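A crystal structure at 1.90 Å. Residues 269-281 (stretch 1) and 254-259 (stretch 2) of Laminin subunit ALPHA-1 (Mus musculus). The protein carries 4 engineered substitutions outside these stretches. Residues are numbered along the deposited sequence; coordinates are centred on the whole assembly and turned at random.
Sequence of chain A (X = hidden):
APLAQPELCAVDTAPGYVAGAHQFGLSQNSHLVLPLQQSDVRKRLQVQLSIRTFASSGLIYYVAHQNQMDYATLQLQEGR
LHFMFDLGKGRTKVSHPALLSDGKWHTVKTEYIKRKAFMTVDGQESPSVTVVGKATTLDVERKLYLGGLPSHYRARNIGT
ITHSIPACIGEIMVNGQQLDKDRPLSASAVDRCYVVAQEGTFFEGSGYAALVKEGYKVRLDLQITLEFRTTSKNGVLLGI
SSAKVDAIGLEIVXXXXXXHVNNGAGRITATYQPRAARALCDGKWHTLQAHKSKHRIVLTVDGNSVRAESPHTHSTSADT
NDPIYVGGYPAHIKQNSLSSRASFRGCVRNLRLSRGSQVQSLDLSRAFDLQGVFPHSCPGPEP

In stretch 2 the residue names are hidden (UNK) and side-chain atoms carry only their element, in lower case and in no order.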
ATOM      1  N   THR A 269      18.713  25.102  -2.022  1.00 30.04           N
ATOM      2  CA  THR A 269      18.968  23.717  -2.417  1.00 31.54           C
ATOM      3  C   THR A 269      20.092  22.961  -1.709  1.00 34.65           C
ATOM      4  O   THR A 269      21.224  23.443  -1.623  1.00 36.76           O
ATOM      5  CB  THR A 269      19.252  23.654  -3.932  1.00 30.32           C
ATOM      6  OG1 THR A 269      18.097  24.103  -4.649  1.00 29.48           O
ATOM      7  CG2 THR A 269      19.601  22.234  -4.366  1.00 33.37           C
ATOM      8  N   ALA A 270      19.767  21.764  -1.219  1.00 33.33           N
ATOM      9  CA  ALA A 270      20.737  20.887  -0.567  1.00 32.43           C
ATOM     10  C   ALA A 270      21.002  19.761  -1.567  1.00 32.90           C
ATOM     11  O   ALA A 270      20.071  19.074  -1.993  1.00 34.47           O
ATOM     12  CB  ALA A 270      20.162  20.323   0.720  1.00 34.73           C
ATOM     13  N   THR A 271      22.263  19.561  -1.933  1.00 31.45           N
ATOM     14  CA  THR A 271      22.619  18.544  -2.918  1.00 33.20           C
ATOM     15  C   THR A 271      23.515  17.423  -2.391  1.00 35.33           C
ATOM     16  O   THR A 271      24.554  17.683  -1.780  1.00 32.26           O
ATOM     17  CB  THR A 271      23.322  19.201  -4.129  1.00 34.30           C
ATOM     18  OG1 THR A 271      22.420  20.109  -4.772  1.00 36.88           O
ATOM     19  CG2 THR A 271      23.780  18.158  -5.124  1.00 30.81           C
ATOM     20  N   TYR A 272      23.108  16.179  -2.639  1.00 35.38           N
ATOM     21  CA  TYR A 272      23.879  15.011  -2.216  1.00 36.88           C
ATOM     22  C   TYR A 272      24.444  14.260  -3.418  1.00 38.34           C
ATOM     23  O   TYR A 272      23.692  13.730  -4.237  1.00 34.10           O
ATOM     24  CB  TYR A 272      23.019  14.035  -1.406  1.00 38.38           C
ATOM     25  CG  TYR A 272      23.731  12.724  -1.121  1.00 40.39           C
ATOM     26  CD1 TYR A 272      24.846  12.682  -0.282  1.00 41.76           C
ATOM     27  CD2 TYR A 272      23.321  11.536  -1.731  1.00 41.96           C
ATOM     28  CE1 TYR A 272      25.540  11.493  -0.057  1.00 43.32           C
ATOM     29  CE2 TYR A 272      24.009  10.339  -1.512  1.00 42.04           C
ATOM     30  CZ  TYR A 272      25.116  10.326  -0.674  1.00 44.59           C
ATOM     31  OH  TYR A 272      25.797   9.150  -0.450  1.00 43.05           O
ATOM     32  N   GLN A 273      25.767  14.212  -3.523  1.00 40.43           N
ATOM     33  CA  GLN A 273      26.403  13.499  -4.622  1.00 44.39           C
ATOM     34  C   GLN A 273      27.278  12.376  -4.082  1.00 45.71           C
ATOM     35  O   GLN A 273      28.224  12.620  -3.335  1.00 45.78           O
ATOM     36  CB  GLN A 273      27.250  14.449  -5.469  1.00 49.37           C
ATOM     37  CG  GLN A 273      27.994  13.751  -6.596  1.00 54.15           C
ATOM     38  CD  GLN A 273      28.525  14.717  -7.629  1.00 57.76           C
ATOM     39  OE1 GLN A 273      29.280  15.635  -7.309  1.00 59.76           O
ATOM     40  NE2 GLN A 273      28.132  14.518  -8.882  1.00 60.55           N
ATOM     41  N   PRO A 274      26.967  11.124  -4.450  1.00 46.88           N
ATOM     42  CA  PRO A 274      27.731   9.955  -3.999  1.00 47.71           C
ATOM     43  C   PRO A 274      29.093   9.840  -4.685  1.00 48.60           C
ATOM     44  O   PRO A 274      29.313  10.428  -5.745  1.00 46.59           O
ATOM     45  CB  PRO A 274      26.806   8.794  -4.346  1.00 47.14           C
ATOM     46  CG  PRO A 274      26.157   9.271  -5.613  1.00 48.65           C
ATOM     47  CD  PRO A 274      25.820  10.713  -5.281  1.00 46.38           C
ATOM     48  N   ARG A 275      29.995   9.072  -4.077  1.00 51.21           N
ATOM     49  CA  ARG A 275      31.340   8.871  -4.615  1.00 53.50           C
ATOM     50  C   ARG A 275      31.294   8.380  -6.059  1.00 52.77           C
ATOM     51  O   ARG A 275      32.055   8.846  -6.908  1.00 52.20           O
ATOM     52  CB  ARG A 275      32.107   7.850  -3.770  1.00 56.67           C
ATOM     53  CG  ARG A 275      32.026   8.067  -2.268  1.00 61.34           C
ATOM     54  CD  ARG A 275      32.982   7.128  -1.539  1.00 65.79           C
ATOM     55  NE  ARG A 275      32.634   6.952  -0.132  1.00 68.00           N
ATOM     56  CZ  ARG A 275      31.557   6.297   0.296  1.00 68.74           C
ATOM     57  NH1 ARG A 275      30.719   5.752  -0.577  1.00 68.86           N
ATOM     58  NH2 ARG A 275      31.320   6.181   1.596  1.00 67.47           N
ATOM     59  N   ALA A 276      30.406   7.429  -6.328  1.00 52.49           N
ATOM     60  CA  ALA A 276      30.256   6.877  -7.670  1.00 52.28           C
ATOM     61  C   ALA A 276      28.960   7.390  -8.286  1.00 52.31           C
ATOM     62  O   ALA A 276      27.943   7.506  -7.603  1.00 52.38           O
ATOM     63  CB  ALA A 276      30.245   5.355  -7.611  1.00 53.66           C
ATOM     64  N   ALA A 277      29.003   7.691  -9.581  1.00 51.32           N
ATOM     65  CA  ALA A 277      27.837   8.198 -10.296  1.00 49.85           C
ATOM     66  C   ALA A 277      26.669   7.212 -10.304  1.00 47.76           C
ATOM     67  O   ALA A 277      25.511   7.607 -10.186  1.00 47.55           O
ATOM     68  CB  ALA A 277      28.224   8.553 -11.730  1.00 49.30           C
ATOM     69  N   ARG A 278      26.980   5.928 -10.442  1.00 46.54           N
ATOM     70  CA  ARG A 278      25.954   4.892 -10.480  1.00 44.44           C
ATOM     71  C   ARG A 278      25.633   4.284  -9.114  1.00 40.35           C
ATOM     72  O   ARG A 278      24.856   3.334  -9.019  1.00 39.77           O
ATOM     73  CB  ARG A 278      26.385   3.792 -11.453  1.00 44.80           C
ATOM     74  CG  ARG A 278      27.793   3.272 -11.207  1.00 50.62           C
ATOM     75  CD  ARG A 278      27.853   2.312 -10.032  1.00 52.81           C
ATOM     76  NE  ARG A 278      29.221   2.089  -9.573  1.00 60.01           N
ATOM     77  CZ  ARG A 278      30.217   1.663 -10.346  1.00 64.16           C
ATOM     78  NH1 ARG A 278      30.006   1.409 -11.631  1.00 63.91           N
ATOM     79  NH2 ARG A 278      31.427   1.491  -9.831  1.00 64.87           N
ATOM     80  N   ALA A 279      26.219   4.843  -8.061  1.00 36.75           N
ATOM     81  CA  ALA A 279      26.007   4.334  -6.709  1.00 35.36           C
ATOM     82  C   ALA A 279      24.541   4.172  -6.317  1.00 34.73           C
ATOM     83  O   ALA A 279      24.150   3.140  -5.767  1.00 34.58           O
ATOM     84  CB  ALA A 279      26.709   5.234  -5.703  1.00 36.77           C
ATOM     85  N   LEU A 280      23.728   5.184  -6.603  1.00 34.12           N
ATOM     86  CA  LEU A 280      22.314   5.142  -6.237  1.00 32.74           C
ATOM     87  C   LEU A 280      21.407   4.320  -7.152  1.00 31.00           C
ATOM     88  O   LEU A 280      20.312   3.932  -6.743  1.00 31.98           O
ATOM     89  CB  LEU A 280      21.766   6.569  -6.108  1.00 33.02           C
ATOM     90  CG  LEU A 280      22.394   7.427  -5.003  1.00 30.77           C
ATOM     91  CD1 LEU A 280      21.721   8.792  -4.966  1.00 33.25           C
ATOM     92  CD2 LEU A 280      22.245   6.734  -3.658  1.00 30.38           C
ATOM     93  N   CYS A 281      21.842   4.052  -8.379  1.00 28.24           N
ATOM     94  CA  CYS A 281      21.015   3.260  -9.286  1.00 28.50           C
ATOM     95  C   CYS A 281      21.504   1.815  -9.332  1.00 27.70           C
ATOM     96  O   CYS A 281      21.461   1.158 -10.377  1.00 26.31           O
ATOM     97  CB  CYS A 281      21.003   3.883 -10.692  1.00 25.25           C
ATOM     98  SG  CYS A 281      22.579   3.895 -11.606  1.00 29.69           S
ATOM     99  N   UNK A 254      20.652  13.018 -12.527  1.00 29.12           N
ATOM    100  CA  UNK A 254      21.997  12.582 -12.890  1.00 30.97           C
ATOM    101  C   UNK A 254      22.740  11.874 -11.762  1.00 30.34           C
ATOM    102  O   UNK A 254      23.930  12.114 -11.543  1.00 31.00           O
ATOM    103  o   UNK A 254      22.084  15.657 -14.633  1.00 49.52           O
ATOM    104  o   UNK A 254      21.917  13.681 -15.582  1.00 46.82           O
ATOM    105  c   UNK A 254      22.823  13.773 -13.382  1.00 36.91           C
ATOM    106  c   UNK A 254      22.231  14.417 -14.620  1.00 43.74           C
ATOM    107  N   UNK A 255      22.037  11.001 -11.047  1.00 26.69           N
ATOM    108  CA  UNK A 255      22.664  10.260  -9.968  1.00 26.91           C
ATOM    109  C   UNK A 255      22.768  10.966  -8.630  1.00 27.27           C
ATOM    110  O   UNK A 255      23.240  10.378  -7.659  1.00 30.89           O
ATOM    111  N   UNK A 256      22.337  12.220  -8.562  1.00 25.54           N
ATOM    112  CA  UNK A 256      22.390  12.967  -7.307  1.00 27.81           C
ATOM    113  C   UNK A 256      20.990  13.239  -6.769  1.00 27.17           C
ATOM    114  O   UNK A 256      20.027  13.294  -7.528  1.00 27.79           O
ATOM    115  c   UNK A 256      23.115  14.301  -7.517  1.00 32.47           C
ATOM    116  c   UNK A 256      24.604  14.159  -7.792  1.00 38.05           C
ATOM    117  c   UNK A 256      24.740  16.553  -8.563  1.00 44.90           C
ATOM    118  n   UNK A 256      25.216  17.460  -9.646  1.00 52.62           N
ATOM    119  c   UNK A 256      25.063  15.106  -8.887  1.00 43.62           C
ATOM    120  N   UNK A 257      20.886  13.408  -5.455  1.00 25.15           N
ATOM    121  CA  UNK A 257      19.605  13.701  -4.831  1.00 27.15           C
ATOM    122  C   UNK A 257      19.570  15.184  -4.467  1.00 28.46           C
ATOM    123  O   UNK A 257      20.504  15.701  -3.842  1.00 27.94           O
ATOM    124  c   UNK A 257      19.390  12.850  -3.562  1.00 25.39           C
ATOM    125  c   UNK A 257      19.367  11.372  -3.929  1.00 24.96           C
ATOM    126  c   UNK A 257      18.081  13.232  -2.886  1.00 24.87           C
ATOM    127  N   UNK A 258      18.496  15.860  -4.871  1.00 26.67           N
ATOM    128  CA  UNK A 258      18.325  17.281  -4.598  1.00 25.76           C
ATOM    129  C   UNK A 258      17.070  17.533  -3.769  1.00 26.17           C
ATOM    130  O   UNK A 258      16.011  16.948  -4.023  1.00 23.01           O
ATOM    131  c   UNK A 258      18.214  18.066  -5.906  1.00 27.38           C
ATOM    132  c   UNK A 258      19.265  17.807  -6.985  1.00 31.65           C
ATOM    133  c   UNK A 258      18.980  18.688  -8.200  1.00 29.73           C
ATOM    134  c   UNK A 258      20.655  18.086  -6.431  1.00 31.65           C
ATOM    135  N   UNK A 259      17.209  18.409  -2.779  1.00 22.10           N
ATOM    136  CA  UNK A 259      16.118  18.792  -1.892  1.00 26.44           C
ATOM    137  C   UNK A 259      15.989  20.312  -2.014  1.00 27.98           C
ATOM    138  O   UNK A 259      16.826  21.048  -1.494  1.00 27.80           O
ATOM    139  c   UNK A 259      16.464  18.378  -0.455  1.00 21.77           C
ATOM    140  c   UNK A 259      15.450  18.795   0.579  1.00 23.29           C
ATOM    141  c   UNK A 259      13.577  19.440   2.563  1.00 26.81           C
ATOM    142  c   UNK A 259      14.092  18.820   0.287  1.00 19.53           C
ATOM    143  c   UNK A 259      15.858  19.100   1.873  1.00 24.42           C
ATOM    144  c   UNK A 259      14.932  19.420   2.866  1.00 24.14           C
ATOM    145  c   UNK A 259      13.156  19.139   1.267  1.00 26.88           C
TER
HETATM  146  O   HOH W   1      24.159   7.665  -7.946  1.00 31.72           O

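Position 254 has four side-chain atoms, two carbons in a row with two oxygens on the second, which is a short carboxylate. It touches nothing on stretch 1: its CB, the nearest atom, stays 7.0 Å from Gln273 NE2, its end leads away, and it is exposed. Four atoms with this branching could also be read as an asparagine, but both terminal atoms are oxygen, so the residue is Asp254.

Position 255 has no side-chain atoms. Its backbone angles, phi 83° and psi -3°, would jam a CB against the carbonyl oxygen of the preceding residue, and an ideal CB would also lie 2.7 Å from Ala277 O, a clash. Both constraints call for the absence of a side chain, and the residue is Gly255. Its bare backbone lets the loop of stretch 1 come close: Gly255 CA lies 3.9 Å from Ala277 O, while Gly255 O is 3.5 Å from both Pro274 CD and Leu280 CD1.

Position 256 carries four carbons in a row ending in nitrogen. The chain runs beside the strand end of stretch 1, with its CB 3.4 Å from Tyr272 O and other carbons passing Thr271 and Gln273. An unbranched four-carbon chain with a terminal amine is lysine, Lys256. Its CD lies 3.1 Å from Gln273 NE2 and its CE 3.9 Å from Thr271 CG2, so the aliphatic part of the chain supplies these contacts.

At position 257 one carbon carries two others, three carbons in all. The CB is 4.4 Å from Tyr272 CB, on the face of the sheet that the two residues share, and one branch packs against Leu280. The fork at the first carbon identifies Val257, whose CG2 lies 3.6 Å from Leu280 CD1.

Position 258 has four carbons, forked at the second. Its side chain projects on the same face as that of Thr271, and its end comes nearer to stretch 1 than its CA-to-CB bond alone would suggest. The later fork distinguishes it from the preceding position: this is Leu258, whose CD2 reaches 3.2 Å from Thr271 OG1.

Position 259 shows one carbon followed by a ring of six carbons, with no further atom on the ring. Its CB lies 4.3 Å from Ala270 CB, but the ring leads away from stretch 1. This is Phe259.

The contact is built on an antiparallel pair of strands. Phe259 N donates to Ala270 O at 3.0 Å and Ala270 N to Phe259 O at 3.0 Å; Val257 N donates to Tyr272 O at 3.1 Å and Tyr272 N to Val257 O at 2.9 Å. Between these two pairs, Thr271 faces Leu258 without backbone hydrogen bonds. Beyond the strands a water takes over, donating to Gly255 O at 2.9 Å and Ala277 O at 2.6 Å and accepting from Leu280 N at 2.9 Å. It thereby ties the glycine to the Ala276–Ala279 type I turn and the residue after it, while Leu280 packs on Val257.

Stretch 2 254-259: DGKVLF
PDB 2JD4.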